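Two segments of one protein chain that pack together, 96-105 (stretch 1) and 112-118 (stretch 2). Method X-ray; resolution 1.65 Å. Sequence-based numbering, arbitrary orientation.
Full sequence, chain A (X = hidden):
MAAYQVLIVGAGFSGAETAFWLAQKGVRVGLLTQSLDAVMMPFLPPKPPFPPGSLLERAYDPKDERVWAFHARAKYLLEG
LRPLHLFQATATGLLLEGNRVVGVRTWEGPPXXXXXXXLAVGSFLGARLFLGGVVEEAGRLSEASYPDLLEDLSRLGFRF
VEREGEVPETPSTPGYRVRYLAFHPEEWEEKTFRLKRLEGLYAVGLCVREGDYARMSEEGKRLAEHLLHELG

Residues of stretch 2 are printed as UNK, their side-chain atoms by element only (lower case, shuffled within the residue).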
ATOM      1  N   LEU A  96     -10.688  12.013 -10.836  1.00 11.41           N
ATOM      2  CA  LEU A  96     -10.927  11.562 -12.200  1.00  9.74           C
ATOM      3  C   LEU A  96     -11.073  12.666 -13.232  1.00  9.01           C
ATOM      4  O   LEU A  96     -11.583  13.749 -12.946  1.00 11.00           O
ATOM      5  CB  LEU A  96     -12.201  10.709 -12.256  1.00  8.83           C
ATOM      6  CG  LEU A  96     -12.357   9.520 -11.304  1.00  9.46           C
ATOM      7  CD1 LEU A  96     -13.714   8.858 -11.547  1.00 10.70           C
ATOM      8  CD2 LEU A  96     -11.232   8.523 -11.529  1.00 11.65           C
ATOM      9  N   GLU A  97     -10.604  12.371 -14.435  1.00  8.53           N
ATOM     10  CA  GLU A  97     -10.744  13.261 -15.577  1.00 10.71           C
ATOM     11  C   GLU A  97     -11.342  12.267 -16.564  1.00 10.37           C
ATOM     12  O   GLU A  97     -10.625  11.513 -17.228  1.00 11.63           O
ATOM     13  CB  GLU A  97      -9.388  13.789 -16.055  1.00 13.64           C
ATOM     14  CG  GLU A  97      -8.669  14.605 -14.992  1.00 18.96           C
ATOM     15  CD  GLU A  97      -7.500  15.409 -15.532  1.00 18.07           C
ATOM     16  OE1 GLU A  97      -6.861  14.967 -16.511  1.00 23.00           O
ATOM     17  OE2 GLU A  97      -7.213  16.482 -14.962  1.00 23.45           O
ATOM     18  N   GLY A  98     -12.669  12.234 -16.616  1.00 12.37           N
ATOM     19  CA  GLY A  98     -13.332  11.284 -17.483  1.00 10.73           C
ATOM     20  C   GLY A  98     -13.140   9.909 -16.868  1.00 11.48           C
ATOM     21  O   GLY A  98     -13.416   9.711 -15.683  1.00 11.14           O
ATOM     22  N   ASN A  99     -12.643   8.959 -17.652  1.00  8.47           N
ATOM     23  CA  ASN A  99     -12.435   7.612 -17.135  1.00  9.91           C
ATOM     24  C   ASN A  99     -10.999   7.410 -16.660  1.00 10.33           C
ATOM     25  O   ASN A  99     -10.586   6.290 -16.367  1.00  9.00           O
ATOM     26  CB  ASN A  99     -12.782   6.578 -18.210  1.00 13.68           C
ATOM     27  CG  ASN A  99     -11.767   6.537 -19.333  1.00 17.96           C
ATOM     28  OD1 ASN A  99     -11.024   7.493 -19.553  1.00 14.82           O
ATOM     29  ND2 ASN A  99     -11.740   5.427 -20.063  1.00 22.99           N
ATOM     30  N   ARG A 100     -10.244   8.501 -16.564  1.00 10.45           N
ATOM     31  CA  ARG A 100      -8.852   8.409 -16.136  1.00 10.09           C
ATOM     32  C   ARG A 100      -8.573   8.897 -14.717  1.00  9.09           C
ATOM     33  O   ARG A 100      -8.972   9.996 -14.330  1.00  9.60           O
ATOM     34  CB  ARG A 100      -7.953   9.177 -17.112  1.00 13.42           C
ATOM     35  CG  ARG A 100      -6.486   9.214 -16.702  1.00 14.52           C
ATOM     36  CD  ARG A 100      -5.622   9.839 -17.789  1.00 18.42           C
ATOM     37  NE  ARG A 100      -5.453   8.941 -18.928  1.00 22.88           N
ATOM     38  CZ  ARG A 100      -4.664   7.870 -18.927  1.00 27.48           C
ATOM     39  NH1 ARG A 100      -3.961   7.560 -17.845  1.00 20.23           N
ATOM     40  NH2 ARG A 100      -4.583   7.103 -20.004  1.00 29.71           N
ATOM     41  N   VAL A 101      -7.876   8.063 -13.948  1.00 10.47           N
ATOM     42  CA  VAL A 101      -7.500   8.421 -12.586  1.00  8.55           C
ATOM     43  C   VAL A 101      -6.228   9.253 -12.699  1.00  8.74           C
ATOM     44  O   VAL A 101      -5.230   8.800 -13.267  1.00  9.68           O
ATOM     45  CB  VAL A 101      -7.208   7.172 -11.727  1.00  7.71           C
ATOM     46  CG1 VAL A 101      -6.796   7.593 -10.316  1.00  7.49           C
ATOM     47  CG2 VAL A 101      -8.448   6.288 -11.664  1.00  8.35           C
ATOM     48  N   VAL A 102      -6.271  10.470 -12.165  1.00  9.23           N
ATOM     49  CA  VAL A 102      -5.125  11.370 -12.220  1.00  7.59           C
ATOM     50  C   VAL A 102      -4.544  11.664 -10.840  1.00  7.97           C
ATOM     51  O   VAL A 102      -3.566  12.402 -10.715  1.00 12.02           O
ATOM     52  CB  VAL A 102      -5.509  12.708 -12.880  1.00  9.30           C
ATOM     53  CG1 VAL A 102      -5.904  12.476 -14.329  1.00 13.75           C
ATOM     54  CG2 VAL A 102      -6.654  13.349 -12.113  1.00  9.28           C
ATOM     55  N   GLY A 103      -5.148  11.091  -9.806  1.00  7.40           N
ATOM     56  CA  GLY A 103      -4.657  11.316  -8.458  1.00  6.95           C
ATOM     57  C   GLY A 103      -5.703  10.912  -7.442  1.00  9.02           C
ATOM     58  O   GLY A 103      -6.613  10.146  -7.757  1.00  8.41           O
ATOM     59  N   VAL A 104      -5.578  11.410  -6.218  1.00  7.38           N
ATOM     60  CA  VAL A 104      -6.560  11.092  -5.191  1.00  6.84           C
ATOM     61  C   VAL A 104      -6.924  12.322  -4.386  1.00  8.46           C
ATOM     62  O   VAL A 104      -6.134  13.262  -4.271  1.00  7.35           O
ATOM     63  CB  VAL A 104      -6.059  10.022  -4.180  1.00  9.79           C
ATOM     64  CG1 VAL A 104      -5.823   8.693  -4.882  1.00  9.42           C
ATOM     65  CG2 VAL A 104      -4.793  10.512  -3.480  1.00  7.71           C
ATOM     66  N   ARG A 105      -8.139  12.320  -3.852  1.00  8.01           N
ATOM     67  CA  ARG A 105      -8.587  13.401  -2.998  1.00  8.55           C
ATOM     68  C   ARG A 105      -8.097  12.979  -1.619  1.00  9.64           C
ATOM     69  O   ARG A 105      -7.895  11.787  -1.374  1.00  8.52           O
ATOM     70  CB  ARG A 105     -10.115  13.492  -2.978  1.00 13.10           C
ATOM     71  CG  ARG A 105     -10.738  13.929  -4.287  1.00 23.01           C
ATOM     72  CD  ARG A 105     -12.182  14.371  -4.084  1.00 28.96           C
ATOM     73  NE  ARG A 105     -13.046  13.296  -3.598  1.00 29.94           N
ATOM     74  CZ  ARG A 105     -13.305  12.181  -4.273  1.00 27.58           C
ATOM     75  NH1 ARG A 105     -12.764  11.983  -5.469  1.00 23.40           N
ATOM     76  NH2 ARG A 105     -14.123  11.269  -3.761  1.00 21.42           N
ATOM     77  N   UNK A 112      -3.647  14.977  -4.376  1.00  8.82           N
ATOM     78  CA  UNK A 112      -2.310  14.511  -4.728  1.00  9.65           C
ATOM     79  C   UNK A 112      -2.462  13.938  -6.128  1.00 10.09           C
ATOM     80  O   UNK A 112      -3.391  13.176  -6.389  1.00 10.92           O
ATOM     81  c   UNK A 112      -1.846  13.438  -3.756  1.00 11.61           C
ATOM     82  N   UNK A 113      -1.554  14.299  -7.026  1.00  9.12           N
ATOM     83  CA  UNK A 113      -1.645  13.832  -8.405  1.00 10.69           C
ATOM     84  C   UNK A 113      -0.448  13.026  -8.882  1.00 11.47           C
ATOM     85  O   UNK A 113       0.674  13.208  -8.408  1.00 11.97           O
ATOM     86  n   UNK A 113      -6.553  18.455  -9.699  1.00 32.93           N
ATOM     87  c   UNK A 113      -3.138  15.797  -9.061  1.00 13.25           C
ATOM     88  c   UNK A 113      -1.852  15.033  -9.333  1.00 15.28           C
ATOM     89  c   UNK A 113      -3.118  17.171  -9.712  1.00 20.92           C
ATOM     90  n   UNK A 113      -5.594  16.837 -11.014  1.00 22.02           N
ATOM     91  c   UNK A 113      -5.493  17.740 -10.046  1.00 29.72           C
ATOM     92  n   UNK A 113      -4.336  17.920  -9.419  1.00 25.06           N
ATOM     93  N   UNK A 114      -0.704  12.133  -9.833  1.00  8.23           N
ATOM     94  CA  UNK A 114       0.349  11.308 -10.391  1.00  9.59           C
ATOM     95  C   UNK A 114      -0.022  10.854 -11.791  1.00  9.78           C
ATOM     96  O   UNK A 114      -1.202  10.688 -12.094  1.00 12.05           O
ATOM     97  N   UNK A 115       0.977  10.659 -12.648  1.00  9.55           N
ATOM     98  CA  UNK A 115       0.724  10.214 -14.017  1.00 10.61           C
ATOM     99  C   UNK A 115       0.092   8.828 -13.962  1.00 13.20           C
ATOM    100  O   UNK A 115      -0.778   8.480 -14.769  1.00 12.67           O
ATOM    101  o   UNK A 115       4.303  10.544 -16.360  1.00 20.94           O
ATOM    102  o   UNK A 115       4.606  12.617 -15.702  1.00 24.48           O
ATOM    103  c   UNK A 115       2.543  11.585 -15.141  1.00 18.37           C
ATOM    104  c   UNK A 115       3.918  11.578 -15.777  1.00 18.39           C
ATOM    105  c   UNK A 115       2.034  10.192 -14.804  1.00 13.52           C
ATOM    106  N   UNK A 116       0.546   8.040 -12.997  1.00 11.08           N
ATOM    107  CA  UNK A 116       0.012   6.706 -12.766  1.00 10.18           C
ATOM    108  C   UNK A 116      -0.269   6.653 -11.274  1.00  9.45           C
ATOM    109  O   UNK A 116       0.537   7.129 -10.474  1.00 11.18           O
ATOM    110  c   UNK A 116       1.252   5.585 -14.675  1.00 14.13           C
ATOM    111  c   UNK A 116       2.369   4.442 -16.578  1.00 24.84           C
ATOM    112  c   UNK A 116       1.026   5.636 -13.170  1.00 11.62           C
ATOM    113  n   UNK A 116       2.701   5.777 -17.146  1.00 23.59           N
ATOM    114  c   UNK A 116       2.233   4.506 -15.068  1.00 20.52           C
ATOM    115  N   UNK A 117      -1.420   6.101 -10.904  1.00  7.24           N
ATOM    116  CA  UNK A 117      -1.810   6.019  -9.502  1.00  6.78           C
ATOM    117  C   UNK A 117      -1.895   4.564  -9.063  1.00  8.20           C
ATOM    118  O   UNK A 117      -2.575   3.753  -9.689  1.00  8.77           O
ATOM    119  c   UNK A 117      -3.581   6.598  -7.811  1.00 10.68           C
ATOM    120  c   UNK A 117      -3.169   6.719  -9.270  1.00  8.87           C
ATOM    121  c   UNK A 117      -3.066   8.190  -9.669  1.00 11.00           C
ATOM    122  N   UNK A 118      -1.190   4.250  -7.983  1.00  6.37           N
ATOM    123  CA  UNK A 118      -1.136   2.896  -7.446  1.00  6.79           C
ATOM    124  C   UNK A 118      -1.793   2.799  -6.078  1.00  9.27           C
ATOM    125  O   UNK A 118      -1.466   3.567  -5.171  1.00  8.20           O
ATOM    126  c   UNK A 118       0.332   2.425  -7.285  1.00  8.20           C
ATOM    127  c   UNK A 118       0.374   1.013  -6.701  1.00  8.59           C
ATOM    128  c   UNK A 118       1.055   2.473  -8.625  1.00  5.97           C
TER
HETATM  129  O   HOH W   1      -3.305   9.277 -15.321  1.00 19.11           O

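Position 112 carries one side-chain carbon and nothing more. Its backbone pairs with V104 in antiparallel fashion: V104 N donates to the O of 112 at 2.8 Å, and the N of 112 donates to V104 O at 3.0 Å. The CB lies on the same face of the sheet as the V104 side chain, 4.2 Å from V104 CG2. The residue is alanine, A112, and a small apolar group suits this buried site.

Position 113 has a long chain of three carbons and a nitrogen, ending in a carbon that bears two more nitrogens, a guanidinium. Its backbone lies against G103, with G103 CA and the CA of 113 only 3.9 Å apart. Such closeness depends on the bare CA of G103: a CB there would clash with A112 O and the CA of 113, and the backbone angles of G103 themselves call for glycine. The residue is arginine, R113. It is exposed, and its long chain lets the guanidinium reach stretch 1, where R113 NH1 lies 3.8 Å from V102 CG2 and 4.3 Å from E97 OE2, the latter too far for a salt bridge but a favorable pairing of charges.

Position 114 has no side-chain atoms, and its N donates to V102 O at 3.0 Å. It is glycine, G114. A CB here would be crowded by the carbonyl oxygen of position 116, so a residue without a side chain suits the site.

Position 115 shows three carbons, the third carrying two oxygens. The CB points away from stretch 1, leaving the carboxylate clear of it, while the backbone joins through water 1, which donates to the O of 115 at 2.7 Å and to V101 O at 2.9 Å and accepts from R100 NH1 at 3.1 Å. This is glutamate, E115.

Position 116 has four carbons in a row ending in nitrogen. Its CB points away from stretch 1, and the side chain makes no contact with it. This is lysine, K116; the site is partly exposed, and a long charged side chain is easily accommodated there.

At 117, one carbon carries two others. The CB points toward stretch 1; one branch carbon lies 3.8 Å from V101 CG1 and 3.6 Å from G103 N, the other 4.2 Å from V104 CG1. The residue is valine, V117, a compact branched shape for a buried apolar site.

Position 118 has the same branched three-carbon pattern, buried but out of reach of stretch 1: valine, V118.

The contact thus works through three backbone hydrogen bonds along the antiparallel pairing, close packing at G103, and V117 packing against V101, V104 and the backbone of G103, with a water linking the two stretches through V101 O and E115 O.

Stretch 2 (112-118) ARGEKVV
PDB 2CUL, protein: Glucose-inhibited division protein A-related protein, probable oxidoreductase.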